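Local coordinates for inositol 2-dehydrogenase/D-chiro-inositol 3-dehydrogenase (Lactobacillus casei, PDB 4MIY), which catalyses the NAD-dependent oxidation of myo-inositol and D-chiro-inositol to their keto derivatives, 2-keto-myo-inositol and 1-keto-D-chiro-inositol, at residues 127-132 / 282-287; 90-95 / 291-296; 239-244 / 248-253; 179-182 / 188-191. All coordinates share one frame; numbering follows the deposited sequence.

Interaction 1 of 4, residues 127-132 / 282-287; sequences RRYDQG and YNTEVQ. With NAD (nicotinamide-adenine-dinucleotide), chain E.
Tyr-129 lays one face of its ring on helix 279-294, against Glu-285 and Thr-284. The contact joins that helix to the link from strand 121-123 of the Rossmann sheet to helix 131-141. The main interaction is CH-pi: CA of Glu-285 stands 3.7 Å from the centroid of the Tyr-129 ring, only 5° off the ring normal. CB of Glu-285 covers the same face nearer the rim, 3.5 Å from CD2 of Tyr-129. CG of Tyr-129 is anti to its carbonyl carbon (chi1 -68°), which carries the ring over to the helix. Thr-284 approaches obliquely, its CG2 3.8 Å from CD1 of Tyr-129. The hydroxyl of Tyr-129 is hydrogen-bonded to Glu-288, one helical turn beyond Thr-284, so the ring is held at its far end too. An alanine here removes ring and hydroxyl together, and is likely to open a gap over CA and CB of Glu-285 and to leave Glu-288 without this partner. Asp-130 then caps helix 131-141, with a weak bond from Gly-132 N to its OD2; its OD1 forms a salt bridge with Arg-277. Tyr-282 belongs to the NAD pocket. It points away from Tyr-129 and meets the nicotinamide amide edge-on, with its OH 2.7 Å from N7N of NAD.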
loop_
_atom_site.group_PDB
_atom_site.type_symbol
_atom_site.label_atom_id
_atom_site.label_comp_id
_atom_site.label_asym_id
_atom_site.label_seq_id
_atom_site.Cartn_x
_atom_site.Cartn_y
_atom_site.Cartn_z
ATOM N N ARG A 127 6.090 17.280 17.345
ATOM C CA ARG A 127 6.321 16.090 16.550
ATOM C C ARG A 127 6.535 14.868 17.390
ATOM O O ARG A 127 6.201 13.811 17.003
ATOM C CB ARG A 127 7.520 16.258 15.649
ATOM C CG ARG A 127 7.366 17.295 14.572
ATOM C CD ARG A 127 6.667 16.733 13.365
ATOM N NE ARG A 127 6.800 17.553 12.173
ATOM C CZ ARG A 127 7.753 17.422 11.270
ATOM N NH1 ARG A 127 8.672 16.503 11.381
ATOM N NH2 ARG A 127 7.772 18.218 10.237
ATOM N N ARG A 128 7.108 15.064 18.560
ATOM C CA ARG A 128 7.464 13.965 19.418
ATOM C C ARG A 128 6.206 13.276 19.919
ATOM O O ARG A 128 6.266 12.169 20.359
ATOM C CB ARG A 128 8.300 14.446 20.604
ATOM C CG ARG A 128 9.621 15.018 20.255
ATOM C CD ARG A 128 10.475 15.177 21.495
ATOM N NE ARG A 128 11.661 15.996 21.283
ATOM C CZ ARG A 128 12.681 16.037 22.114
ATOM N NH1 ARG A 128 12.678 15.312 23.201
ATOM N NH2 ARG A 128 13.709 16.800 21.842
ATOM N N TYR A 129 5.083 13.954 19.802
ATOM C CA TYR A 129 3.824 13.450 20.316
ATOM C C TYR A 129 2.926 12.832 19.245
ATOM O O TYR A 129 1.902 12.288 19.529
ATOM C CB TYR A 129 3.089 14.560 21.039
ATOM C CG TYR A 129 3.762 15.019 22.322
ATOM C CD1 TYR A 129 3.510 14.405 23.502
ATOM C CD2 TYR A 129 4.635 16.060 22.316
ATOM C CE1 TYR A 129 4.122 14.800 24.638
ATOM C CE2 TYR A 129 5.240 16.478 23.446
ATOM C CZ TYR A 129 4.984 15.857 24.611
ATOM O OH TYR A 129 5.567 16.252 25.774
ATOM N N ASP A 130 3.338 12.962 18.011
ATOM C CA ASP A 130 2.588 12.383 16.932
ATOM C C ASP A 130 2.652 10.877 17.015
ATOM O O ASP A 130 3.684 10.315 17.177
ATOM C CB ASP A 130 3.133 12.855 15.605
ATOM C CG ASP A 130 2.418 12.235 14.434
ATOM O OD1 ASP A 130 1.311 12.663 14.168
ATOM O OD2 ASP A 130 2.998 11.341 13.817
ATOM N N GLN A 131 1.498 10.248 16.923
ATOM C CA GLN A 131 1.407 8.818 17.128
ATOM C C GLN A 131 2.293 8.002 16.206
ATOM O O GLN A 131 2.910 7.079 16.641
ATOM C CB GLN A 131 -0.044 8.355 17.081
ATOM C CG GLN A 131 -0.782 8.810 18.311
ATOM C CD GLN A 131 -2.220 8.375 18.419
ATOM O OE1 GLN A 131 -2.627 7.389 17.852
ATOM N NE2 GLN A 131 -2.973 9.090 19.214
ATOM N N GLY A 132 2.344 8.374 14.948
ATOM C CA GLY A 132 3.153 7.651 13.998
ATOM C C GLY A 132 4.645 7.788 14.188
ATOM O O GLY A 132 5.360 6.856 14.122
ATOM N N TYR A 282 -0.697 18.113 18.887
ATOM C CA TYR A 282 -0.924 19.265 19.731
ATOM C C TYR A 282 -1.775 18.945 20.938
ATOM O O TYR A 282 -1.478 19.351 22.019
ATOM C CB TYR A 282 -1.546 20.451 18.971
ATOM C CG TYR A 282 -0.713 21.053 17.867
ATOM C CD1 TYR A 282 0.531 21.545 18.090
ATOM C CD2 TYR A 282 -1.237 21.205 16.618
ATOM C CE1 TYR A 282 1.264 22.104 17.078
ATOM C CE2 TYR A 282 -0.531 21.743 15.608
ATOM C CZ TYR A 282 0.721 22.208 15.824
ATOM O OH TYR A 282 1.400 22.762 14.772
ATOM N N ASN A 283 -2.831 18.198 20.739
ATOM C CA ASN A 283 -3.667 17.794 21.825
ATOM C C ASN A 283 -2.889 16.972 22.839
ATOM O O ASN A 283 -2.938 17.255 23.986
ATOM C CB ASN A 283 -4.854 17.001 21.323
ATOM C CG ASN A 283 -5.911 17.866 20.691
ATOM O OD1 ASN A 283 -5.924 19.046 20.835
ATOM N ND2 ASN A 283 -6.787 17.241 19.954
ATOM N N THR A 284 -2.135 15.993 22.380
ATOM C CA THR A 284 -1.381 15.134 23.272
ATOM C C THR A 284 -0.309 15.868 24.075
ATOM O O THR A 284 -0.155 15.651 25.247
ATOM C CB THR A 284 -0.784 13.953 22.509
ATOM O OG1 THR A 284 -1.843 13.197 21.934
ATOM C CG2 THR A 284 -0.005 13.061 23.421
ATOM N N GLU A 285 0.376 16.757 23.407
ATOM C CA GLU A 285 1.409 17.563 23.994
ATOM C C GLU A 285 0.911 18.458 25.117
ATOM O O GLU A 285 1.451 18.473 26.172
ATOM C CB GLU A 285 2.020 18.368 22.875
ATOM C CG GLU A 285 2.672 19.604 23.230
ATOM C CD GLU A 285 3.071 20.465 22.025
ATOM O OE1 GLU A 285 4.235 20.456 21.735
ATOM O OE2 GLU A 285 2.243 21.150 21.450
ATOM N N VAL A 286 -0.160 19.160 24.870
ATOM C CA VAL A 286 -0.725 20.048 25.840
ATOM C C VAL A 286 -1.408 19.300 26.980
ATOM O O VAL A 286 -1.317 19.696 28.111
ATOM C CB VAL A 286 -1.672 21.040 25.169
ATOM C CG1 VAL A 286 -2.327 21.888 26.181
ATOM C CG2 VAL A 286 -0.921 21.876 24.221
ATOM N N GLN A 287 -2.039 18.177 26.691
ATOM C CA GLN A 287 -2.645 17.420 27.744
ATOM C C GLN A 287 -1.604 16.885 28.689
ATOM O O GLN A 287 -1.821 16.847 29.869
ATOM C CB GLN A 287 -3.458 16.270 27.199
ATOM C CG GLN A 287 -4.249 15.526 28.253
ATOM C CD GLN A 287 -5.366 16.343 28.837
ATOM O OE1 GLN A 287 -6.371 16.561 28.225
ATOM N NE2 GLN A 287 -5.178 16.769 30.051
HETATM P PA NAD E . 0.468 35.481 15.422
HETATM O O1A NAD E . 1.202 36.602 14.868
HETATM O O2A NAD E . -0.807 35.146 14.989
HETATM O O5B NAD E . 0.136 35.718 16.953
HETATM C C5B NAD E . 1.031 36.177 17.881
HETATM C C4B NAD E . 0.299 37.071 18.891
HETATM O O4B NAD E . 1.278 37.532 19.782
HETATM C C3B NAD E . -0.241 38.376 18.320
HETATM O O3B NAD E . -1.533 38.557 18.731
HETATM C C2B NAD E . 0.680 39.451 18.828
HETATM O O2B NAD E . 0.036 40.690 19.000
HETATM C C1B NAD E . 1.078 38.905 20.147
HETATM N N9A NAD E . 2.327 39.408 20.673
HETATM C C8A NAD E . 3.425 39.685 20.042
HETATM N N7A NAD E . 4.405 40.040 20.862
HETATM C C5A NAD E . 3.910 39.985 22.084
HETATM C C6A NAD E . 4.360 40.255 23.434
HETATM N N6A NAD E . 5.580 40.633 23.724
HETATM N N1A NAD E . 3.506 40.026 24.404
HETATM C C2A NAD E . 2.298 39.645 24.211
HETATM N N3A NAD E . 1.805 39.419 23.013
HETATM C C4A NAD E . 2.562 39.565 21.944
HETATM O O3 NAD E . 1.519 34.302 15.374
HETATM P PN NAD E . 1.245 32.725 15.715
HETATM O O1N NAD E . 1.103 32.003 14.458
HETATM O O2N NAD E . 0.078 32.595 16.507
HETATM O O5D NAD E . 2.560 32.215 16.294
HETATM C C5D NAD E . 2.839 32.448 17.652
HETATM C C4D NAD E . 3.939 31.560 18.136
HETATM O O4D NAD E . 3.491 30.225 17.984
HETATM C C3D NAD E . 5.180 31.735 17.327
HETATM O O3D NAD E . 6.270 31.564 18.177
HETATM C C2D NAD E . 5.043 30.573 16.348
HETATM O O2D NAD E . 6.313 30.225 15.951
HETATM C C1D NAD E . 4.424 29.513 17.215
HETATM N N1N NAD E . 3.770 28.466 16.431
HETATM C C2N NAD E . 4.135 27.196 16.587
HETATM C C3N NAD E . 3.593 26.164 15.850
HETATM C C7N NAD E . 4.028 24.734 16.073
HETATM O O7N NAD E . 4.518 24.378 17.098
HETATM N N7N NAD E . 3.797 23.932 15.115
HETATM C C4N NAD E . 2.586 26.473 14.953
HETATM C C5N NAD E . 2.230 27.797 14.833
HETATM C C6N NAD E . 2.848 28.769 15.575
#

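Interaction 2 of 4, residues 90-95 / 291-296; sequences DKFIFT and DEVAKS. Unlike the reference sequence in segment 291-296: Glu-292 (reference Gln).
This is a small apolar contact between a strand of the Rossmann sheet and the C-terminal end of helix 279-294. Phe-92, at the start of strand 92-95, meets Val-293 in the last turn of the helix. No hydrogen bond crosses between the two segments. Both methyl groups of Val-293 touch the phenyl group. CG2 lies over one ring face, 4.1 Å from the centroid of the Phe-92 ring and 26° off its normal. CG1 comes against the ortho carbon, 3.7 Å from CD2 of Phe-92. Val-293 has CG1 anti to its backbone N (chi1 180°) and CG2 beside that N, and this places the two methyls side by side along the ring. Beyond the valine, the para carbon CZ of Phe-92 reaches the backbone of Ser-296, 4.3 Å from its C atom. Ser-296 has a positive phi and is the C-prime residue of a Schellman motif. Its N bonds to Val-293 O at 2.8 Å, and Glu-297 N bonds to Glu-292 O; together they end the helix. A serine in place of Phe-92 would probably leave both methyls of Val-293 without their aromatic cover and open a gap beneath the helix end. Phe-92 also packs on Ala-69 of strand 69-72 and on Lys-118. Farther along strand 92-95, Phe-94 meets Phe-289 of the same helix edge-to-face. Helix 279-294 therefore packs against strand 92-95 of the parallel sheet, which has strand 69-72 on one side and strand 121-123 on the other.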
loop_
_atom_site.group_PDB
_atom_site.type_symbol
_atom_site.label_atom_id
_atom_site.label_comp_id
_atom_site.label_asym_id
_atom_site.label_seq_id
_atom_site.Cartn_x
_atom_site.Cartn_y
_atom_site.Cartn_z
ATOM N N ASP A 90 7.253 31.083 40.235
ATOM C CA ASP A 90 7.303 29.660 40.460
ATOM C C ASP A 90 6.425 28.913 39.445
ATOM O O ASP A 90 6.222 27.742 39.546
ATOM C CB ASP A 90 6.877 29.321 41.907
ATOM C CG ASP A 90 8.065 29.210 42.842
ATOM O OD1 ASP A 90 9.169 29.011 42.353
ATOM O OD2 ASP A 90 7.920 29.297 44.066
ATOM N N LYS A 91 5.899 29.632 38.494
ATOM C CA LYS A 91 4.969 29.059 37.560
ATOM C C LYS A 91 5.590 28.075 36.571
ATOM O O LYS A 91 6.725 28.140 36.236
ATOM C CB LYS A 91 4.226 30.155 36.807
ATOM C CG LYS A 91 3.377 31.040 37.686
ATOM C CD LYS A 91 2.896 32.215 36.939
ATOM C CE LYS A 91 1.906 33.091 37.687
ATOM N NZ LYS A 91 2.215 33.252 39.065
ATOM N N PHE A 92 4.776 27.126 36.164
ATOM C CA PHE A 92 5.122 26.283 35.051
ATOM C C PHE A 92 4.986 27.079 33.745
ATOM O O PHE A 92 4.186 27.955 33.634
ATOM C CB PHE A 92 4.203 25.057 35.053
ATOM C CG PHE A 92 4.480 24.094 36.176
ATOM C CD1 PHE A 92 5.403 23.108 36.035
ATOM C CD2 PHE A 92 3.803 24.176 37.352
ATOM C CE1 PHE A 92 5.625 22.209 37.044
ATOM C CE2 PHE A 92 4.027 23.307 38.321
ATOM C CZ PHE A 92 4.947 22.324 38.190
ATOM N N ILE A 93 5.803 26.726 32.772
ATOM C CA ILE A 93 5.915 27.482 31.543
ATOM C C ILE A 93 5.894 26.542 30.314
ATOM O O ILE A 93 6.736 25.678 30.175
ATOM C CB ILE A 93 7.234 28.240 31.522
ATOM C CG1 ILE A 93 7.336 29.195 32.710
ATOM C CG2 ILE A 93 7.393 28.992 30.228
ATOM C CD1 ILE A 93 8.746 29.528 33.029
ATOM N N PHE A 94 4.890 26.757 29.479
ATOM C CA PHE A 94 4.809 26.176 28.149
ATOM C C PHE A 94 5.063 27.290 27.154
ATOM O O PHE A 94 4.292 28.174 27.024
ATOM C CB PHE A 94 3.433 25.559 27.897
ATOM C CG PHE A 94 3.325 24.816 26.583
ATOM C CD1 PHE A 94 3.023 25.485 25.433
ATOM C CD2 PHE A 94 3.547 23.465 26.517
ATOM C CE1 PHE A 94 2.930 24.829 24.253
ATOM C CE2 PHE A 94 3.468 22.809 25.325
ATOM C CZ PHE A 94 3.160 23.484 24.206
ATOM N N THR A 95 6.186 27.207 26.483
ATOM C CA THR A 95 6.472 28.142 25.424
ATOM C C THR A 95 6.398 27.447 24.081
ATOM O O THR A 95 6.918 26.383 23.917
ATOM C CB THR A 95 7.819 28.862 25.608
ATOM O OG1 THR A 95 7.981 29.837 24.599
ATOM C CG2 THR A 95 8.928 27.938 25.574
ATOM N N ASP A 291 -1.387 17.674 32.694
ATOM C CA ASP A 291 -1.351 16.573 33.624
ATOM C C ASP A 291 -0.160 16.626 34.581
ATOM O O ASP A 291 -0.266 16.285 35.715
ATOM C CB ASP A 291 -1.305 15.242 32.887
ATOM C CG ASP A 291 -2.592 14.897 32.161
ATOM O OD1 ASP A 291 -3.619 15.539 32.314
ATOM O OD2 ASP A 291 -2.568 13.904 31.450
ATOM N N GLU A 292 0.982 17.053 34.094
ATOM C CA GLU A 292 2.123 17.223 34.950
ATOM C C GLU A 292 1.927 18.344 35.948
ATOM O O GLU A 292 2.233 18.197 37.089
ATOM C CB GLU A 292 3.394 17.449 34.121
ATOM C CG GLU A 292 3.862 16.243 33.363
ATOM C CD GLU A 292 4.162 15.058 34.239
ATOM O OE1 GLU A 292 3.477 14.059 34.105
ATOM O OE2 GLU A 292 5.092 15.120 35.029
ATOM N N VAL A 293 1.410 19.458 35.491
ATOM C CA VAL A 293 1.187 20.583 36.346
ATOM C C VAL A 293 0.207 20.216 37.416
ATOM O O VAL A 293 0.382 20.539 38.563
ATOM C CB VAL A 293 0.674 21.813 35.593
ATOM C CG1 VAL A 293 0.465 22.928 36.539
ATOM C CG2 VAL A 293 1.687 22.249 34.579
ATOM N N ALA A 294 -0.794 19.467 37.026
ATOM C CA ALA A 294 -1.849 19.110 37.931
ATOM C C ALA A 294 -1.343 18.293 39.108
ATOM O O ALA A 294 -1.897 18.359 40.163
ATOM C CB ALA A 294 -2.957 18.378 37.197
ATOM N N LYS A 295 -0.292 17.534 38.915
ATOM C CA LYS A 295 0.253 16.802 40.011
ATOM C C LYS A 295 1.522 17.431 40.573
ATOM O O LYS A 295 2.213 16.829 41.352
ATOM C CB LYS A 295 0.405 15.319 39.664
ATOM C CG LYS A 295 1.271 14.988 38.544
ATOM C CD LYS A 295 1.089 13.528 38.123
ATOM C CE LYS A 295 1.982 13.253 36.958
ATOM N NZ LYS A 295 2.011 11.870 36.425
ATOM N N SER A 296 1.754 18.689 40.203
ATOM C CA SER A 296 2.872 19.473 40.717
ATOM C C SER A 296 4.201 18.763 40.486
ATOM O O SER A 296 5.047 18.706 41.332
ATOM C CB SER A 296 2.672 19.811 42.200
ATOM O OG SER A 296 1.503 20.538 42.392
#

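Interaction 3 of 4, residues 239-244 / 248-253; sequences KLEVIG and ELQLPN
A beta hairpin at the edge of the mixed sheet of the C-terminal domain pairs strand 237-244 with strand 248-250. Residues 239-244 run antiparallel to 248-250, at 170°. Val-242 and Leu-249 form a hydrogen-bonded pair: Val-242 N reaches Leu-249 O at 2.8 Å and Leu-249 N reaches Val-242 O at 3.0 Å. Leu-251 N extends the pattern to Leu-240 O at 3.1 Å. Beside that bond, CD1 of Leu-251 packs on CB of Leu-240 at 3.7 Å. Glu-241, Ile-243, Glu-248 and Gln-250 share one face. There Glu-241 OE2 and Glu-248 OE1 are only 3.1 Å apart, with their carboxylate planes turned 67° from each other. The like charges would probably repel, and nearby partners are likely to ease this. Lys-239 of a neighbouring subunit forms a salt bridge with Glu-248, and one water donates to OE2 of each glutamate. CD1 of Ile-243 lies alongside Glu-248, 3.4 Å from its OE2. Val-242 and Leu-249 face the other way, onto Leu-140 of helix 131-141. Residues 248-250 pair with a strand of a second neighbouring subunit, so this is an edge hairpin through which the mixed sheet runs on, by antiparallel pairing, across the interface.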
loop_
_atom_site.group_PDB
_atom_site.type_symbol
_atom_site.label_atom_id
_atom_site.label_comp_id
_atom_site.label_asym_id
_atom_site.label_seq_id
_atom_site.Cartn_x
_atom_site.Cartn_y
_atom_site.Cartn_z
ATOM N N LYS A 239 7.440 12.839 5.792
ATOM C CA LYS A 239 7.943 11.507 5.513
ATOM C C LYS A 239 9.191 11.245 6.336
ATOM O O LYS A 239 9.938 12.129 6.592
ATOM C CB LYS A 239 8.301 11.350 4.026
ATOM C CG LYS A 239 7.235 11.769 3.038
ATOM C CD LYS A 239 7.750 11.535 1.640
ATOM C CE LYS A 239 6.780 11.975 0.554
ATOM N NZ LYS A 239 7.174 11.486 -0.752
ATOM N N LEU A 240 9.390 10.006 6.723
ATOM C CA LEU A 240 10.487 9.627 7.572
ATOM C C LEU A 240 10.854 8.179 7.341
ATOM O O LEU A 240 10.029 7.337 7.388
ATOM C CB LEU A 240 10.109 9.840 9.034
ATOM C CG LEU A 240 11.144 9.436 10.082
ATOM C CD1 LEU A 240 12.373 10.290 9.941
ATOM C CD2 LEU A 240 10.557 9.613 11.409
ATOM N N GLU A 241 12.113 7.944 7.057
ATOM C CA GLU A 241 12.650 6.634 6.804
ATOM C C GLU A 241 13.968 6.499 7.556
ATOM O O GLU A 241 14.810 7.330 7.450
ATOM C CB GLU A 241 12.887 6.468 5.304
ATOM C CG GLU A 241 13.464 5.191 4.890
ATOM C CD GLU A 241 13.834 5.165 3.410
ATOM O OE1 GLU A 241 13.864 6.206 2.789
ATOM O OE2 GLU A 241 14.078 4.091 2.890
ATOM N N VAL A 242 14.097 5.429 8.313
ATOM C CA VAL A 242 15.326 5.090 8.988
ATOM C C VAL A 242 15.930 3.841 8.367
ATOM O O VAL A 242 15.307 2.832 8.285
ATOM C CB VAL A 242 15.114 4.891 10.515
ATOM C CG1 VAL A 242 16.441 4.560 11.205
ATOM C CG2 VAL A 242 14.496 6.073 11.110
ATOM N N ILE A 243 17.160 3.971 7.902
ATOM C CA ILE A 243 17.924 2.882 7.356
ATOM C C ILE A 243 18.805 2.280 8.412
ATOM O O ILE A 243 19.695 2.916 8.871
ATOM C CB ILE A 243 18.871 3.391 6.275
ATOM C CG1 ILE A 243 18.118 4.224 5.253
ATOM C CG2 ILE A 243 19.641 2.264 5.670
ATOM C CD1 ILE A 243 17.179 3.515 4.583
ATOM N N GLY A 244 18.560 1.033 8.734
ATOM C CA GLY A 244 19.331 0.331 9.719
ATOM C C GLY A 244 20.257 -0.686 9.111
ATOM O O GLY A 244 20.202 -0.965 7.954
ATOM N N GLU A 248 14.854 -1.635 7.501
ATOM C CA GLU A 248 14.414 -0.260 7.433
ATOM C C GLU A 248 13.056 -0.050 8.116
ATOM O O GLU A 248 12.274 -0.950 8.199
ATOM C CB GLU A 248 14.302 0.232 5.972
ATOM C CG GLU A 248 15.522 0.090 5.112
ATOM C CD GLU A 248 15.347 0.657 3.698
ATOM O OE1 GLU A 248 14.252 1.044 3.353
ATOM O OE2 GLU A 248 16.332 0.694 2.969
ATOM N N LEU A 249 12.824 1.168 8.566
ATOM C CA LEU A 249 11.537 1.583 9.092
ATOM C C LEU A 249 11.085 2.857 8.451
ATOM O O LEU A 249 11.842 3.740 8.291
ATOM C CB LEU A 249 11.604 1.806 10.613
ATOM C CG LEU A 249 11.742 0.567 11.488
ATOM C CD1 LEU A 249 12.357 0.852 12.872
ATOM C CD2 LEU A 249 10.426 -0.119 11.625
ATOM N N GLN A 250 9.818 2.935 8.088
ATOM C CA GLN A 250 9.290 4.186 7.590
ATOM C C GLN A 250 7.871 4.471 8.061
ATOM O O GLN A 250 7.147 3.593 8.420
ATOM C CB GLN A 250 9.421 4.301 6.072
ATOM C CG GLN A 250 8.488 3.505 5.271
ATOM C CD GLN A 250 8.714 3.685 3.747
ATOM O OE1 GLN A 250 9.781 3.459 3.250
ATOM N NE2 GLN A 250 7.707 4.126 3.063
ATOM N N LEU A 251 7.505 5.728 8.034
ATOM C CA LEU A 251 6.159 6.108 8.380
ATOM C C LEU A 251 5.173 5.586 7.363
ATOM O O LEU A 251 5.461 5.560 6.213
ATOM C CB LEU A 251 6.033 7.594 8.406
ATOM C CG LEU A 251 6.657 8.267 9.591
ATOM C CD1 LEU A 251 6.438 9.759 9.427
ATOM C CD2 LEU A 251 5.996 7.841 10.869
ATOM N N PRO A 252 4.002 5.158 7.820
ATOM C CA PRO A 252 2.991 4.598 6.957
ATOM C C PRO A 252 2.277 5.658 6.162
ATOM O O PRO A 252 2.460 6.841 6.321
ATOM C CB PRO A 252 2.014 3.998 7.944
ATOM C CG PRO A 252 2.150 4.729 9.073
ATOM C CD PRO A 252 3.574 5.094 9.207
ATOM N N ASN A 253 1.428 5.165 5.282
ATOM C CA ASN A 253 0.466 5.992 4.570
ATOM C C ASN A 253 -0.374 6.763 5.581
ATOM O O ASN A 253 -0.881 6.184 6.512
ATOM C CB ASN A 253 -0.482 5.098 3.734
ATOM C CG ASN A 253 0.158 4.568 2.435
ATOM O OD1 ASN A 253 1.216 5.012 2.038
ATOM N ND2 ASN A 253 -0.535 3.659 1.747
HETATM O O HOH W 1 7.523 8.119 5.416
HETATM O O HOH W 2 15.925 2.976 1.190
#

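Interaction 4 of 4, residues 179-182 / 188-191; sequences DEMH and EYTS
Glu-188 leads into the contact of Tyr-189 with helix 168-185: its CA is 5.7 Å from CA of His-182, but it points away. Tyr-189 opens strand 189-195 and drives its phenol against His-182 and Met-181. With chi1 at -56° CG sits beside the backbone N, and the ring swings in to the helix. CB of His-182 lies over one face of the Tyr-189 ring, 3.8 Å from CZ. The His-182 ring turns its edge to that face in an offset edge-to-face pair, with centroids 5.5 Å apart and planes at 89°. CD2 of His-182 leads, 3.8 Å from OH and close to CE2 of Tyr-189. This is a helix-to-strand connection within the alpha/beta C-terminal domain, with helix 168-185 packed on the mixed sheet that contains strand 189-195. Met-181 comes to the edge of the phenol, its CB 3.3 Å from the OH of Tyr-189. That OH also takes a weak hydrogen bond from His-182 N, at 3.1 Å and 131°. Its stronger partner is Ile-178 O in the same helix, so the hydroxyl is gripped by two backbone groups. Thr-190 and Ser-191 continue the strand, and both side-chain hydroxyls bond to Thr-217 OG1 on strand 212-218.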
loop_
_atom_site.group_PDB
_atom_site.type_symbol
_atom_site.label_atom_id
_atom_site.label_comp_id
_atom_site.label_asym_id
_atom_site.label_seq_id
_atom_site.Cartn_x
_atom_site.Cartn_y
_atom_site.Cartn_z
ATOM N N ASP A 179 14.512 19.390 15.954
ATOM C CA ASP A 179 14.226 18.833 17.243
ATOM C C ASP A 179 14.038 17.318 17.226
ATOM O O ASP A 179 14.448 16.628 18.124
ATOM C CB ASP A 179 13.022 19.463 17.875
ATOM C CG ASP A 179 12.630 18.768 19.154
ATOM O OD1 ASP A 179 13.260 18.997 20.182
ATOM O OD2 ASP A 179 11.726 17.959 19.104
ATOM N N GLU A 180 13.428 16.824 16.176
ATOM C CA GLU A 180 13.009 15.428 16.090
ATOM C C GLU A 180 14.133 14.426 15.973
ATOM O O GLU A 180 14.110 13.425 16.598
ATOM C CB GLU A 180 12.099 15.281 14.863
ATOM C CG GLU A 180 11.440 13.977 14.681
ATOM C CD GLU A 180 10.603 13.954 13.428
ATOM O OE1 GLU A 180 9.635 14.672 13.353
ATOM O OE2 GLU A 180 10.952 13.191 12.540
ATOM N N MET A 181 15.133 14.723 15.173
ATOM C CA MET A 181 16.120 13.716 14.870
ATOM C C MET A 181 17.045 13.282 16.006
ATOM O O MET A 181 17.346 12.150 16.138
ATOM C CB MET A 181 16.942 14.098 13.642
ATOM C CG MET A 181 16.127 14.350 12.382
ATOM S SD MET A 181 15.116 12.931 11.927
ATOM C CE MET A 181 14.207 13.665 10.574
ATOM N N HIS A 182 17.508 14.236 16.785
ATOM C CA HIS A 182 18.347 13.905 17.896
ATOM C C HIS A 182 17.604 13.105 18.964
ATOM O O HIS A 182 18.162 12.216 19.532
ATOM C CB HIS A 182 19.107 15.133 18.438
ATOM C CG HIS A 182 18.277 16.118 19.190
ATOM N ND1 HIS A 182 18.024 16.010 20.533
ATOM C CD2 HIS A 182 17.708 17.276 18.798
ATOM C CE1 HIS A 182 17.272 17.016 20.911
ATOM N NE2 HIS A 182 17.075 17.808 19.883
ATOM N N GLU A 188 23.644 13.133 19.254
ATOM C CA GLU A 188 23.911 14.554 19.178
ATOM C C GLU A 188 24.405 14.934 17.797
ATOM O O GLU A 188 25.110 14.197 17.195
ATOM C CB GLU A 188 24.987 14.964 20.192
ATOM C CG GLU A 188 25.009 14.190 21.498
ATOM N N TYR A 189 24.051 16.127 17.363
ATOM C CA TYR A 189 24.524 16.649 16.099
ATOM C C TYR A 189 25.979 17.100 16.136
ATOM O O TYR A 189 26.429 17.639 17.103
ATOM C CB TYR A 189 23.673 17.822 15.622
ATOM C CG TYR A 189 22.185 17.546 15.475
ATOM C CD1 TYR A 189 21.732 16.371 14.922
ATOM C CD2 TYR A 189 21.253 18.452 15.878
ATOM C CE1 TYR A 189 20.421 16.115 14.805
ATOM C CE2 TYR A 189 19.946 18.207 15.736
ATOM C CZ TYR A 189 19.521 17.024 15.192
ATOM O OH TYR A 189 18.187 16.768 15.075
ATOM N N THR A 190 26.677 16.852 15.043
ATOM C CA THR A 190 28.034 17.310 14.855
ATOM C C THR A 190 28.196 18.287 13.711
ATOM O O THR A 190 29.189 18.940 13.628
ATOM C CB THR A 190 28.973 16.166 14.682
ATOM O OG1 THR A 190 28.553 15.336 13.610
ATOM C CG2 THR A 190 29.040 15.331 15.947
ATOM N N SER A 191 27.212 18.372 12.832
ATOM C CA SER A 191 27.253 19.283 11.685
ATOM C C SER A 191 25.917 19.398 10.953
ATOM O O SER A 191 25.096 18.545 11.073
ATOM C CB SER A 191 28.333 18.915 10.673
ATOM O OG SER A 191 27.971 17.847 9.836
#

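In the fold
Helix 279-294 links interactions 1 and 2, whose centres lie about 17 Å apart. They touch where Glu-285 packs on Phe-94. Interaction 2 ties this helix to the Rossmann sheet, while interaction 1 ties it to the chain entering helix 131-141. Interactions 3 and 4 both reach the mixed sheet of the C-terminal domain; their centres are also about 17 Å apart, and they meet through Leu-240. Salt bridges from Arg-127 and Arg-128 to Glu-180 and Asp-179 connect interactions 1 and 4. Along the chain, interactions 4 and 3 follow in series inside the loop closed by interaction 1, itself nested within interaction 2. The contacts thus run from the NAD-binding domain to a subunit interface.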